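Local structure of GCN5-related N-acetyltransferase (Streptococcus suis, 3G3S) at residues K127-N132 against G162-H167; H112-V117 against L208-L213; L75-Q80 against Q244-R249; S42-Y47 against G54-Q59; A179-G184 against G216-W221. The protein is a member of the GNAT family and probably transfers an acetyl group from acetyl-coenzyme A to an amine, as other members of the family do. All blocks are in the same frame, centred on the assembly; numbering follows the deposited sequence. Where two conformers were deposited one is given.

Contact 1. Residues K127-N132 against G162-H167; sequences KLIDRN and GCVILH
Gly-162 O is contacted by three groups at the point where strand 125-128 gives way to the loop before helix 131-139. Ile-129 N donates to it at 2.8 Å with an almost straight N-H...O angle of 175°, although the donor stands above the carbonyl plane. Leu-128 adds two weaker contacts to the same oxygen, a CA-H...O approach and its methyl CD2, which lies 3.4 Å from Gly-162 O. Two residues back along strand 125-128, Lys-127 and Val-164 form an antiparallel hydrogen-bonded pair: Val-164 N reaches Lys-127 O at 2.8 Å, Lys-127 N returns the bond to Val-164 O, and each donor sits nearly along the C=O axis. Leu-128 and Cys-163 make the adjoining non-hydrogen-bonded pair, with Leu-128 CD2 beside Cys-163 CB. Ile-129 CG1, anti to its own carbonyl carbon (chi1 -66°), packs 3.7 Å from Val-164 CG1. The absence of a CB on Gly-162 lets Ile-129 CD1 come within 3.7 Å of Gly-162 CA. The Lys-127 and Leu-166 side chains cross at about a right angle, CD meeting CD2. Past the last pair a water donates to Ile-129 O at 2.8 Å and accepts from Gly-162 N. This is the edge-strand pairing at one margin of the GNAT sheet; Ile-129 also meets Phe-156 of helix 153-159, and the Cys-163 side chain packs against helix 200-214. Because the direct polar bonds are all between backbone atoms, the pairing depends little on side-chain identity, and the water continues it where the strand ends.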
# COMPACT_ATOMS: atom_id res chain seq x y z
N LYS A 127 7.28 10.68 -27.90
CA LYS A 127 7.99 9.52 -27.45
C LYS A 127 7.81 9.30 -25.97
O LYS A 127 7.73 10.27 -25.23
CB LYS A 127 9.49 9.75 -27.66
CG LYS A 127 9.99 9.73 -29.09
CD LYS A 127 11.52 9.87 -29.13
CE LYS A 127 12.10 9.05 -30.27
NZ LYS A 127 13.56 9.22 -30.45
N LEU A 128 7.78 8.04 -25.52
CA LEU A 128 7.77 7.76 -24.09
C LEU A 128 9.15 8.09 -23.57
O LEU A 128 10.13 7.92 -24.29
CB LEU A 128 7.50 6.30 -23.79
CG LEU A 128 6.06 5.86 -23.97
CD1 LEU A 128 6.07 4.35 -23.89
CD2 LEU A 128 5.14 6.52 -22.91
N ILE A 129 9.21 8.56 -22.32
CA ILE A 129 10.46 8.90 -21.68
C ILE A 129 11.18 7.61 -21.35
O ILE A 129 10.61 6.74 -20.71
CB ILE A 129 10.25 9.71 -20.38
CG1 ILE A 129 9.65 11.09 -20.69
CG2 ILE A 129 11.57 9.87 -19.63
CD1 ILE A 129 9.08 11.83 -19.45
N ASP A 130 12.41 7.50 -21.85
CA ASP A 130 13.28 6.34 -21.62
C ASP A 130 14.50 6.85 -20.85
O ASP A 130 14.53 7.98 -20.42
CB ASP A 130 13.65 5.64 -22.95
CG ASP A 130 14.34 6.58 -23.94
OD1 ASP A 130 14.67 7.72 -23.55
OD2 ASP A 130 14.53 6.20 -25.11
N ARG A 131 15.52 6.01 -20.71
CA ARG A 131 16.71 6.34 -19.95
C ARG A 131 17.41 7.61 -20.45
O ARG A 131 17.85 8.44 -19.64
CB ARG A 131 17.63 5.12 -19.99
CG ARG A 131 18.94 5.20 -19.23
CD ARG A 131 19.65 3.83 -19.26
NE ARG A 131 18.84 2.78 -18.63
CZ ARG A 131 18.84 2.48 -17.33
NH1 ARG A 131 19.65 3.11 -16.48
NH2 ARG A 131 18.03 1.52 -16.87
N ASN A 132 17.51 7.78 -21.76
CA ASN A 132 18.19 8.95 -22.32
C ASN A 132 17.37 10.24 -22.22
O ASN A 132 17.92 11.29 -21.92
CB ASN A 132 18.64 8.69 -23.77
CG ASN A 132 19.86 7.78 -23.85
OD1 ASN A 132 20.31 7.22 -22.85
ND2 ASN A 132 20.40 7.64 -25.06
N GLY A 162 6.01 8.63 -18.38
CA GLY A 162 5.90 9.91 -19.05
C GLY A 162 6.22 9.88 -20.51
O GLY A 162 6.76 8.90 -21.03
N CYS A 163 5.84 10.96 -21.18
CA CYS A 163 6.16 11.12 -22.58
C CYS A 163 6.45 12.59 -22.93
O CYS A 163 6.00 13.52 -22.26
CB CYS A 163 5.07 10.53 -23.45
SG CYS A 163 3.63 11.41 -23.43
N VAL A 164 7.23 12.75 -23.99
CA VAL A 164 7.72 14.03 -24.45
C VAL A 164 7.51 14.23 -25.94
O VAL A 164 7.37 13.26 -26.68
CB VAL A 164 9.23 14.17 -24.15
CG1 VAL A 164 9.43 14.22 -22.69
CG2 VAL A 164 10.02 13.03 -24.75
N ILE A 165 7.47 15.48 -26.34
CA ILE A 165 7.34 15.87 -27.73
C ILE A 165 8.69 16.50 -28.13
O ILE A 165 9.25 17.33 -27.39
CB ILE A 165 6.16 16.82 -27.96
CG1 ILE A 165 4.85 16.03 -27.98
CG2 ILE A 165 6.31 17.57 -29.29
CD1 ILE A 165 3.60 16.89 -27.86
N LEU A 166 9.24 16.06 -29.25
CA LEU A 166 10.49 16.59 -29.74
C LEU A 166 10.27 17.39 -31.01
O LEU A 166 9.38 17.11 -31.80
CB LEU A 166 11.47 15.46 -30.05
CG LEU A 166 12.28 14.72 -28.97
CD1 LEU A 166 11.41 14.29 -27.84
CD2 LEU A 166 12.94 13.55 -29.63
N HIS A 167 11.11 18.40 -31.23
CA HIS A 167 11.04 19.17 -32.47
C HIS A 167 12.45 19.60 -32.79
O HIS A 167 13.12 20.13 -31.92
CB HIS A 167 10.15 20.36 -32.29
CG HIS A 167 9.90 21.11 -33.55
ND1 HIS A 167 10.37 22.39 -33.76
CD2 HIS A 167 9.22 20.77 -34.67
CE1 HIS A 167 9.98 22.80 -34.96
NE2 HIS A 167 9.29 21.83 -35.53
O HOH W 1 8.25 6.60 -19.26

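Contact 2. Residues H112-V117 against L208-L213; sequences HLQKLV and LILACL
Leu-210 projects from helix 208-213 toward helix 112-117 and meets three of its residues. Its CG lies 3.9 Å from Leu-113 CB, the two leucine side chains sliding past each other in opposite directions. The CD1 methyl of Leu-210 is the more widely engaged branch: it comes 3.5 Å from Gln-114 OE1, the Gln-114 and Leu-210 side chains crossing at about a right angle, and 4.1 Å from Val-117 CG2. Leu-113 has a second neighbour one residue back on the other helix, its CD1 packing 3.6 Å from Ile-209 CG2. That methyl of Ile-209 is anti to the backbone N, a consequence of chi1 at -70°, and the Leu-113 and Ile-209 side chains also cross at about a right angle. With no hydrogen bond between the segments and mostly hydrocarbon groups in touch, this is a largely apolar helix-helix contact. The helix axes are 10.1 Å apart at closest approach and cross at -133°. In the GNAT fold of this chain, helix 200-214 lies against the central sheet, with Leu-208 and Ile-209 resting on Ile-187 of strand 184-191, and helix 110-118 packs against helix 200-214 and Leu-235 of helix 226-235. Gln-114 is bent at chi2 (63°), and its NE2 is bonded to Asp-118 in the next turn, which holds the nitrogen of the amide whose oxygen faces Leu-210. Further out, Phe-108 touches both Leu-113 and Ile-209, as does Leu-235.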
# COMPACT_ATOMS: atom_id res chain seq x y z
N HIS A 112 -11.77 10.62 -28.21
CA HIS A 112 -11.39 12.02 -28.14
C HIS A 112 -9.91 12.17 -27.82
O HIS A 112 -9.21 12.95 -28.46
CB HIS A 112 -12.27 12.67 -27.07
CG HIS A 112 -11.79 13.98 -26.55
ND1 HIS A 112 -11.59 15.08 -27.36
CD2 HIS A 112 -11.56 14.40 -25.28
CE1 HIS A 112 -11.22 16.11 -26.61
NE2 HIS A 112 -11.19 15.72 -25.34
N LEU A 113 -9.42 11.40 -26.85
CA LEU A 113 -8.03 11.51 -26.45
C LEU A 113 -7.12 11.08 -27.57
O LEU A 113 -6.09 11.71 -27.83
CB LEU A 113 -7.74 10.66 -25.20
CG LEU A 113 -8.42 11.14 -23.92
CD1 LEU A 113 -8.23 10.10 -22.87
CD2 LEU A 113 -7.91 12.53 -23.46
N GLN A 114 -7.47 9.98 -28.23
CA GLN A 114 -6.66 9.49 -29.33
C GLN A 114 -6.63 10.52 -30.45
O GLN A 114 -5.60 10.68 -31.06
CB GLN A 114 -7.16 8.14 -29.85
CG GLN A 114 -6.20 7.49 -30.84
CD GLN A 114 -4.84 7.15 -30.24
OE1 GLN A 114 -4.75 6.43 -29.24
NE2 GLN A 114 -3.77 7.63 -30.86
N LYS A 115 -7.75 11.19 -30.74
CA LYS A 115 -7.75 12.23 -31.78
C LYS A 115 -6.74 13.34 -31.47
O LYS A 115 -6.05 13.80 -32.37
CB LYS A 115 -9.12 12.86 -31.98
CG LYS A 115 -9.16 13.90 -33.11
N LEU A 116 -6.67 13.77 -30.21
CA LEU A 116 -5.72 14.79 -29.80
C LEU A 116 -4.30 14.31 -30.05
O LEU A 116 -3.44 15.08 -30.50
CB LEU A 116 -5.91 15.15 -28.32
CG LEU A 116 -7.25 15.77 -27.90
CD1 LEU A 116 -7.33 15.97 -26.39
CD2 LEU A 116 -7.52 17.10 -28.63
N VAL A 117 -4.03 13.04 -29.75
CA VAL A 117 -2.71 12.47 -29.99
C VAL A 117 -2.43 12.47 -31.49
O VAL A 117 -1.38 12.94 -31.94
CB VAL A 117 -2.58 11.05 -29.39
CG1 VAL A 117 -1.33 10.35 -29.88
CG2 VAL A 117 -2.62 11.13 -27.84
N LEU A 208 -0.35 10.41 -22.43
CA LEU A 208 -0.04 9.90 -21.09
C LEU A 208 -1.27 9.26 -20.44
O LEU A 208 -1.17 8.16 -19.89
CB LEU A 208 0.50 11.03 -20.20
CG LEU A 208 0.86 10.64 -18.76
CD1 LEU A 208 1.83 9.48 -18.74
CD2 LEU A 208 1.39 11.84 -17.99
N ILE A 209 -2.41 9.95 -20.50
CA ILE A 209 -3.69 9.46 -19.94
C ILE A 209 -3.97 8.11 -20.56
O ILE A 209 -4.17 7.13 -19.86
CB ILE A 209 -4.85 10.46 -20.20
CG1 ILE A 209 -4.65 11.72 -19.36
CG2 ILE A 209 -6.25 9.80 -19.91
CD1 ILE A 209 -5.55 12.92 -19.69
N LEU A 210 -3.92 8.03 -21.89
CA LEU A 210 -4.14 6.76 -22.60
C LEU A 210 -3.17 5.66 -22.17
O LEU A 210 -3.57 4.50 -21.99
CB LEU A 210 -4.06 6.98 -24.12
CG LEU A 210 -5.24 7.68 -24.76
CD1 LEU A 210 -4.89 8.08 -26.20
CD2 LEU A 210 -6.50 6.80 -24.74
N ALA A 211 -1.90 6.02 -21.97
CA ALA A 211 -0.90 5.09 -21.49
C ALA A 211 -1.26 4.58 -20.09
O ALA A 211 -1.08 3.39 -19.77
CB ALA A 211 0.47 5.76 -21.47
N CYS A 212 -1.74 5.49 -19.24
CA CYS A 212 -2.16 5.15 -17.89
C CYS A 212 -3.33 4.20 -17.88
O CYS A 212 -3.27 3.14 -17.27
CB CYS A 212 -2.55 6.40 -17.12
SG CYS A 212 -1.06 7.27 -16.54
N LEU A 213 -4.39 4.59 -18.58
CA LEU A 213 -5.58 3.78 -18.67
C LEU A 213 -5.25 2.38 -19.19
O LEU A 213 -5.72 1.38 -18.65
CB LEU A 213 -6.62 4.46 -19.55
CG LEU A 213 -7.20 5.81 -19.07
CD1 LEU A 213 -8.25 6.23 -20.06
CD2 LEU A 213 -7.81 5.79 -17.66

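Contact 3. Residues L75-Q80 against Q244-R249; sequences LVPQNQ and QAYEWR. With EDO (1,2-ethanediol), chain H; EDO (1,2-ethanediol), chain G.
Leu-75 and Tyr-246 form an antiparallel hydrogen-bonded pair, Leu-75 N donating to Tyr-246 O at 2.8 Å and Tyr-246 N to Leu-75 O at 2.9 Å, while the strand axes run 148° apart. Beyond this pair the backbones are joined by water: one molecule donates to both Pro-77 O and Gln-244 O. Leu-75 reaches the indole of Trp-248 with CD1, which stands over the face of the six-membered ring, 4.3 Å from its centroid, a CH-pi contact. Trp-248 NE1 is held by Cys-68 O. Pro-77 instead meets an aromatic ring at its edge, its CG lying 4.1 Å from Tyr-246 CE1. The Leu-75/Tyr-246 pairing joins strand 73-77, at whose other side lies strand 52-58, to the C-terminal strand 239-248, so the N-terminal part of the mixed sheet is closed onto the last strand of the chain. At the end near Pro-77, Gln-244 NE2 donates to Gln-80 OE1 at 3.0 Å. The donor is in the plane of the accepting carbonyl, but the bond is bent (142° at the hydrogen) and tilted from the donor amide plane, the two amides being turned 62° against each other. Further partners hold them: Gln-244 OE1 bonds Ser-83, Gln-80 NE2 bonds Asp-84, and a second water links Gln-80 NE2 with Gln-244 OE1. An ethanediol, probably from the crystallisation liquor, lies beside Gln-244, with its O2 3.2 Å from Gln-244 NE2.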
# COMPACT_ATOMS: atom_id res chain seq x y z
N LEU A 75 3.01 24.97 -0.36
CA LEU A 75 2.40 24.65 0.92
C LEU A 75 0.90 24.56 0.72
O LEU A 75 0.27 25.50 0.20
CB LEU A 75 2.64 25.75 1.95
CG LEU A 75 4.08 26.10 2.25
CD1 LEU A 75 4.11 27.16 3.34
CD2 LEU A 75 4.80 24.87 2.67
N VAL A 76 0.31 23.45 1.15
CA VAL A 76 -1.12 23.27 1.01
C VAL A 76 -1.77 23.05 2.39
O VAL A 76 -1.69 21.97 2.94
CB VAL A 76 -1.49 22.11 0.06
CG1 VAL A 76 -3.04 22.07 -0.09
CG2 VAL A 76 -0.76 22.23 -1.31
N PRO A 77 -2.43 24.08 2.93
CA PRO A 77 -3.09 23.95 4.22
C PRO A 77 -4.39 23.14 4.16
O PRO A 77 -5.23 23.38 3.29
CB PRO A 77 -3.46 25.39 4.56
CG PRO A 77 -3.56 26.10 3.30
CD PRO A 77 -2.61 25.43 2.35
N GLN A 78 -4.56 22.23 5.11
CA GLN A 78 -5.76 21.44 5.17
C GLN A 78 -6.94 22.33 5.48
O GLN A 78 -8.06 22.09 5.01
CB GLN A 78 -5.65 20.43 6.30
CG GLN A 78 -6.91 19.57 6.50
CD GLN A 78 -6.74 18.55 7.60
OE1 GLN A 78 -6.24 18.86 8.72
NE2 GLN A 78 -7.15 17.33 7.32
N ASN A 79 -6.69 23.35 6.28
CA ASN A 79 -7.75 24.22 6.77
C ASN A 79 -7.31 25.67 6.97
O ASN A 79 -6.14 26.01 6.86
CB ASN A 79 -8.34 23.62 8.06
CG ASN A 79 -7.29 23.40 9.12
OD1 ASN A 79 -6.65 24.34 9.52
ND2 ASN A 79 -7.09 22.17 9.57
N GLN A 80 -8.27 26.53 7.26
CA GLN A 80 -8.04 27.95 7.38
C GLN A 80 -7.16 28.28 8.59
O GLN A 80 -6.51 29.32 8.58
CB GLN A 80 -9.37 28.68 7.46
CG GLN A 80 -9.21 30.19 7.49
CD GLN A 80 -8.55 30.74 6.27
OE1 GLN A 80 -9.00 30.50 5.16
NE2 GLN A 80 -7.51 31.56 6.47
N GLN A 244 -6.79 26.76 -1.43
CA GLN A 244 -5.69 27.64 -1.06
C GLN A 244 -4.31 26.99 -1.09
O GLN A 244 -4.11 25.88 -0.60
CB GLN A 244 -5.88 28.20 0.37
CG GLN A 244 -7.16 29.05 0.58
CD GLN A 244 -7.22 29.75 1.93
OE1 GLN A 244 -6.23 29.77 2.68
NE2 GLN A 244 -8.38 30.33 2.25
N ALA A 245 -3.33 27.73 -1.61
CA ALA A 245 -1.94 27.29 -1.66
C ALA A 245 -1.05 28.49 -1.43
O ALA A 245 -1.48 29.65 -1.63
CB ALA A 245 -1.60 26.59 -3.02
N TYR A 246 0.18 28.19 -0.99
CA TYR A 246 1.22 29.19 -0.73
C TYR A 246 2.57 28.74 -1.25
O TYR A 246 2.87 27.56 -1.28
CB TYR A 246 1.36 29.46 0.78
CG TYR A 246 0.15 30.05 1.46
CD1 TYR A 246 -0.86 29.24 1.98
CD2 TYR A 246 0.03 31.42 1.62
CE1 TYR A 246 -1.94 29.77 2.63
CE2 TYR A 246 -1.06 31.96 2.26
CZ TYR A 246 -2.05 31.14 2.74
OH TYR A 246 -3.13 31.72 3.35
N GLU A 247 3.39 29.72 -1.64
CA GLU A 247 4.79 29.55 -2.00
C GLU A 247 5.58 30.60 -1.27
O GLU A 247 5.02 31.65 -0.93
CB GLU A 247 5.03 29.87 -3.44
CG GLU A 247 4.69 28.79 -4.40
CD GLU A 247 4.62 29.32 -5.81
OE1 GLU A 247 4.85 30.55 -5.98
OE2 GLU A 247 4.31 28.52 -6.72
N TRP A 248 6.87 30.38 -1.14
CA TRP A 248 7.73 31.40 -0.55
C TRP A 248 7.91 32.48 -1.61
O TRP A 248 7.90 32.19 -2.81
CB TRP A 248 9.07 30.85 -0.14
CG TRP A 248 9.06 29.69 0.82
CD1 TRP A 248 9.69 28.51 0.65
CD2 TRP A 248 8.37 29.59 2.08
NE1 TRP A 248 9.47 27.69 1.71
CE2 TRP A 248 8.65 28.32 2.60
CE3 TRP A 248 7.56 30.47 2.81
CZ2 TRP A 248 8.17 27.91 3.82
CZ3 TRP A 248 7.07 30.05 4.03
CH2 TRP A 248 7.38 28.79 4.52
N ARG A 249 7.96 33.74 -1.16
CA ARG A 249 8.23 34.92 -1.97
C ARG A 249 9.58 35.38 -1.53
O ARG A 249 9.83 35.45 -0.31
CB ARG A 249 7.27 36.11 -1.73
CG ARG A 249 6.10 36.25 -2.67
OXT ARG A 249 10.40 35.73 -2.37
C1 EDO H . -7.41 25.99 3.42
O1 EDO H . -8.16 24.79 3.28
C2 EDO H . -8.37 27.10 3.80
O2 EDO H . -9.23 27.31 2.68
C1 EDO G . -9.92 19.18 3.05
O1 EDO G . -9.64 17.98 3.80
C2 EDO G . -8.67 19.67 2.35
O2 EDO G . -8.79 21.05 2.10
O HOH W 2 -5.85 24.24 0.80
O HOH W 3 -6.25 32.69 3.77

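Contact 4. Residues S42-Y47 against G54-Q59; sequences SALALY and GFLAGQ
Ser-42 to Tyr-47 and Gly-54 to Gln-59 pair as the two arms of an antiparallel beta hairpin, buried within the N-terminal part of the sheet, with strand 31-34 beyond the first arm and strand 73-77 beyond the second. Two hydrogen-bonded pairs set the register. Ala-43 and Ala-57 exchange bonds, the shorter from Ala-57 N to Ala-43 O at 2.8 Å; Ala-45 and Phe-55 do likewise, with Ala-45 N in the plane of the Phe-55 carbonyl, 2.9 Å from Phe-55 O. Between them Leu-44 CA points its hydrogen at Phe-55 O, with an angle of 147° at the hydrogen. On one face of this hairpin Leu-44 and Leu-56 lie side by side, pointing the same way, and Leu-44 CD1 meets Leu-56 CD2 at 3.5 Å. The same CD1 also sits 3.7 Å from Gly-54 CA, a position where any CB would be tight. The other face carries Ala-43, Ala-45, Phe-55 and Ala-57, with Ala-45 CB 4.2 Å from Phe-55 CB. Helix 2-13 covers Ala-43 and Ala-57, and helix 19-26 covers Ala-45 and Phe-55. Gly-58, with phi at 84°, ends the second arm and is bonded through its N to Gln-78.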
# COMPACT_ATOMS: atom_id res chain seq x y z
N SER A 42 -0.63 17.17 14.64
CA SER A 42 -0.27 17.97 13.49
C SER A 42 0.64 17.12 12.62
O SER A 42 1.48 16.42 13.12
CB SER A 42 0.42 19.26 13.95
OG SER A 42 -0.42 19.99 14.86
N ALA A 43 0.46 17.18 11.31
CA ALA A 43 1.29 16.42 10.41
C ALA A 43 1.57 17.15 9.08
O ALA A 43 0.86 18.06 8.65
CB ALA A 43 0.66 15.02 10.14
N LEU A 44 2.64 16.69 8.44
CA LEU A 44 3.16 17.22 7.19
C LEU A 44 3.49 16.06 6.27
O LEU A 44 4.23 15.15 6.63
CB LEU A 44 4.45 18.01 7.43
CG LEU A 44 5.27 18.44 6.21
CD1 LEU A 44 4.55 19.49 5.34
CD2 LEU A 44 6.63 18.99 6.67
N ALA A 45 2.84 16.04 5.11
CA ALA A 45 3.21 15.12 4.07
C ALA A 45 4.13 15.94 3.15
O ALA A 45 3.70 16.91 2.49
CB ALA A 45 1.96 14.58 3.34
N LEU A 46 5.40 15.57 3.09
CA LEU A 46 6.40 16.30 2.32
C LEU A 46 6.93 15.44 1.21
O LEU A 46 7.44 14.34 1.45
CB LEU A 46 7.53 16.72 3.26
CG LEU A 46 8.70 17.51 2.67
CD1 LEU A 46 8.25 18.85 2.17
CD2 LEU A 46 9.84 17.64 3.74
N TYR A 47 6.79 15.94 -0.00
CA TYR A 47 7.18 15.20 -1.18
C TYR A 47 7.94 16.08 -2.11
O TYR A 47 7.58 17.23 -2.27
CB TYR A 47 5.95 14.71 -1.92
CG TYR A 47 6.29 13.99 -3.21
CD1 TYR A 47 6.51 12.63 -3.22
CD2 TYR A 47 6.37 14.68 -4.43
CE1 TYR A 47 6.81 11.96 -4.41
CE2 TYR A 47 6.71 14.01 -5.62
CZ TYR A 47 6.91 12.65 -5.60
OH TYR A 47 7.18 11.95 -6.76
N GLY A 54 4.13 20.41 0.31
CA GLY A 54 4.01 20.25 1.75
C GLY A 54 2.53 20.32 2.07
O GLY A 54 1.94 21.39 1.99
N PHE A 55 1.91 19.18 2.32
CA PHE A 55 0.50 19.15 2.70
C PHE A 55 0.42 19.12 4.20
O PHE A 55 0.92 18.19 4.83
CB PHE A 55 -0.21 17.94 2.14
CG PHE A 55 -0.36 17.97 0.65
CD1 PHE A 55 0.63 17.46 -0.17
CD2 PHE A 55 -1.49 18.53 0.08
CE1 PHE A 55 0.47 17.47 -1.55
CE2 PHE A 55 -1.66 18.56 -1.32
CZ PHE A 55 -0.69 18.04 -2.11
N LEU A 56 -0.27 20.10 4.75
CA LEU A 56 -0.30 20.31 6.20
C LEU A 56 -1.63 19.97 6.86
O LEU A 56 -2.60 20.65 6.62
CB LEU A 56 0.03 21.78 6.44
CG LEU A 56 1.42 22.17 5.94
CD1 LEU A 56 1.41 23.67 5.48
CD2 LEU A 56 2.46 21.80 6.99
N ALA A 57 -1.66 18.97 7.73
CA ALA A 57 -2.91 18.52 8.35
C ALA A 57 -2.93 18.61 9.91
O ALA A 57 -1.89 18.71 10.60
CB ALA A 57 -3.21 17.10 7.89
N GLY A 58 -4.15 18.63 10.45
CA GLY A 58 -4.34 18.69 11.89
C GLY A 58 -4.26 20.11 12.45
O GLY A 58 -4.60 21.06 11.79
N GLN A 59 -3.89 20.23 13.72
CA GLN A 59 -3.74 21.52 14.32
C GLN A 59 -2.54 22.20 13.69
O GLN A 59 -1.55 21.53 13.38
CB GLN A 59 -3.55 21.38 15.84
CG GLN A 59 -4.76 20.82 16.56
CD GLN A 59 -6.02 21.71 16.44
OE1 GLN A 59 -5.94 22.94 16.48
NE2 GLN A 59 -7.18 21.07 16.31

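Contact 5. Residues A179-G184 against G216-W221; sequences ASYSAG and GLYPSW
Tyr-181 has CG between its backbone N and carbonyl carbon (chi1 65°), the crowded position, whereas Tyr-218 has CG anti to its backbone N (chi1 175°); the two side chains cross obliquely. With the side chains so started, the hydroxyl of Tyr-181 lies at the edge of the Tyr-218 ring, near its plane, with Tyr-181 OH 3.4 Å from Tyr-218 CD2 and 3.5 Å from Tyr-218 CB. The Tyr-181 ring also folds back over its own turn: Gly-184 N lies 3.5 Å above the ring plane, over its centre, and Ala-183 C lies nearer the rim of the same face. This is a type I beta turn from Tyr-181 to Gly-184, leading from strand 170-181 into strand 184-191. Strand 184-191 runs parallel to strand 218-223 in the middle of the GNAT sheet, and helix 200-214 connects them, giving a beta-alpha-beta crossover whose parallel pairing begins here with Gly-184 and Tyr-218. Ala-183 O makes the direct bond, accepting from Tyr-218 N at 2.8 Å in the plane of the carbonyl, with an N-H...O angle of 171°. A water donates to the same oxygen at 2.6 Å and also to Gly-216 O, so Ala-183 O is gripped twice. Gly-184 CA comes 3.2 Å from Tyr-218 O, an approach at which a CB would clash, and is 4.0 Å from Leu-217 CB. Gly-216, with positive phi, is the C-prime residue of the Schellman motif that ends helix 200-214. Outside the pair, Trp-22 meets Tyr-181 edge-to-face, and Thr-106 bonds the hydroxyl of Tyr-218.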
# COMPACT_ATOMS: atom_id res chain seq x y z
N ALA A 179 4.56 12.31 -9.48
CA ALA A 179 4.51 11.31 -8.44
C ALA A 179 3.66 10.13 -8.92
O ALA A 179 2.89 10.21 -9.91
CB ALA A 179 3.94 11.90 -7.15
N SER A 180 3.80 9.05 -8.17
CA SER A 180 3.14 7.77 -8.35
C SER A 180 2.59 7.28 -7.03
O SER A 180 3.23 7.47 -5.97
CB SER A 180 4.15 6.71 -8.81
OG SER A 180 4.85 7.11 -9.93
N TYR A 181 1.45 6.62 -7.07
CA TYR A 181 0.91 5.94 -5.89
C TYR A 181 0.48 4.55 -6.36
O TYR A 181 0.61 4.24 -7.54
CB TYR A 181 -0.20 6.73 -5.21
CG TYR A 181 -1.45 6.92 -6.03
CD1 TYR A 181 -1.49 7.86 -7.04
CD2 TYR A 181 -2.59 6.16 -5.78
CE1 TYR A 181 -2.65 8.03 -7.81
CE2 TYR A 181 -3.74 6.33 -6.54
CZ TYR A 181 -3.76 7.28 -7.55
OH TYR A 181 -4.90 7.46 -8.31
N SER A 182 -0.00 3.73 -5.45
CA SER A 182 -0.34 2.34 -5.71
C SER A 182 -1.19 2.11 -6.95
O SER A 182 -0.96 1.16 -7.68
CB SER A 182 -1.07 1.77 -4.48
OG SER A 182 -2.17 2.59 -4.10
N ALA A 183 -2.12 3.01 -7.21
CA ALA A 183 -3.05 2.84 -8.30
C ALA A 183 -2.97 3.93 -9.39
O ALA A 183 -3.86 4.02 -10.25
CB ALA A 183 -4.45 2.79 -7.72
N GLY A 184 -1.94 4.76 -9.38
CA GLY A 184 -1.92 5.81 -10.38
C GLY A 184 -0.74 6.73 -10.28
O GLY A 184 0.23 6.39 -9.62
N GLY A 216 -4.02 0.32 -16.43
CA GLY A 216 -4.88 0.30 -15.24
C GLY A 216 -4.54 1.33 -14.16
O GLY A 216 -4.99 1.20 -13.03
N LEU A 217 -3.79 2.36 -14.52
CA LEU A 217 -3.41 3.41 -13.60
C LEU A 217 -4.36 4.59 -13.73
O LEU A 217 -4.83 4.87 -14.82
CB LEU A 217 -1.99 3.89 -13.92
CG LEU A 217 -0.92 2.80 -13.87
CD1 LEU A 217 0.39 3.33 -14.37
CD2 LEU A 217 -0.80 2.26 -12.46
N TYR A 218 -4.70 5.24 -12.62
CA TYR A 218 -5.51 6.45 -12.69
C TYR A 218 -4.59 7.64 -12.91
O TYR A 218 -3.63 7.81 -12.13
CB TYR A 218 -6.34 6.69 -11.43
CG TYR A 218 -7.07 7.99 -11.51
CD1 TYR A 218 -8.14 8.15 -12.38
CD2 TYR A 218 -6.68 9.11 -10.76
CE1 TYR A 218 -8.81 9.35 -12.50
CE2 TYR A 218 -7.36 10.32 -10.87
CZ TYR A 218 -8.44 10.43 -11.76
OH TYR A 218 -9.13 11.60 -11.89
N PRO A 219 -4.80 8.41 -13.99
CA PRO A 219 -4.02 9.61 -14.24
C PRO A 219 -4.65 10.82 -13.56
O PRO A 219 -5.65 11.37 -14.00
CB PRO A 219 -4.07 9.74 -15.77
CG PRO A 219 -5.38 9.11 -16.14
CD PRO A 219 -5.75 8.14 -15.09
N SER A 220 -4.07 11.22 -12.43
CA SER A 220 -4.62 12.37 -11.68
C SER A 220 -4.17 13.72 -12.19
O SER A 220 -3.01 13.89 -12.61
CB SER A 220 -4.16 12.29 -10.21
OG SER A 220 -4.56 13.43 -9.50
N TRP A 221 -5.06 14.71 -12.08
CA TRP A 221 -4.74 16.10 -12.42
C TRP A 221 -5.08 17.03 -11.26
O TRP A 221 -6.19 16.99 -10.71
CB TRP A 221 -5.52 16.55 -13.65
CG TRP A 221 -5.02 17.78 -14.32
CD1 TRP A 221 -5.13 19.07 -13.90
CD2 TRP A 221 -4.38 17.84 -15.59
NE1 TRP A 221 -4.59 19.93 -14.81
CE2 TRP A 221 -4.12 19.21 -15.87
CE3 TRP A 221 -3.99 16.88 -16.53
CZ2 TRP A 221 -3.47 19.64 -17.02
CZ3 TRP A 221 -3.34 17.31 -17.69
CH2 TRP A 221 -3.09 18.68 -17.92
O HOH W 4 -6.21 2.85 -10.58

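Overall arrangement
Four contacts belong to one mixed sheet, and contact 2 lies outside it, joining two helices mainly by apolar side chains, without a hydrogen bond between them. Contacts 3 and 4 are the buried ones and share a boundary: Val-76 N bonds Gly-54 O, since strands 73-77 and 52-58 are neighbours. Contact 1 pairs the edge strand 125-128 and is partly buried, about 33 Å from contact 4 between centres. Contact 5 is at the surface, where one parallel backbone bond and a water take the place of the four antiparallel backbone bonds of contact 4. Helix 200-214 links three contacts: Leu-208 touches Gly-162 of contact 1, while Cys-212, Ile-209 and Leu-213 pack on Pro-219 of contact 5.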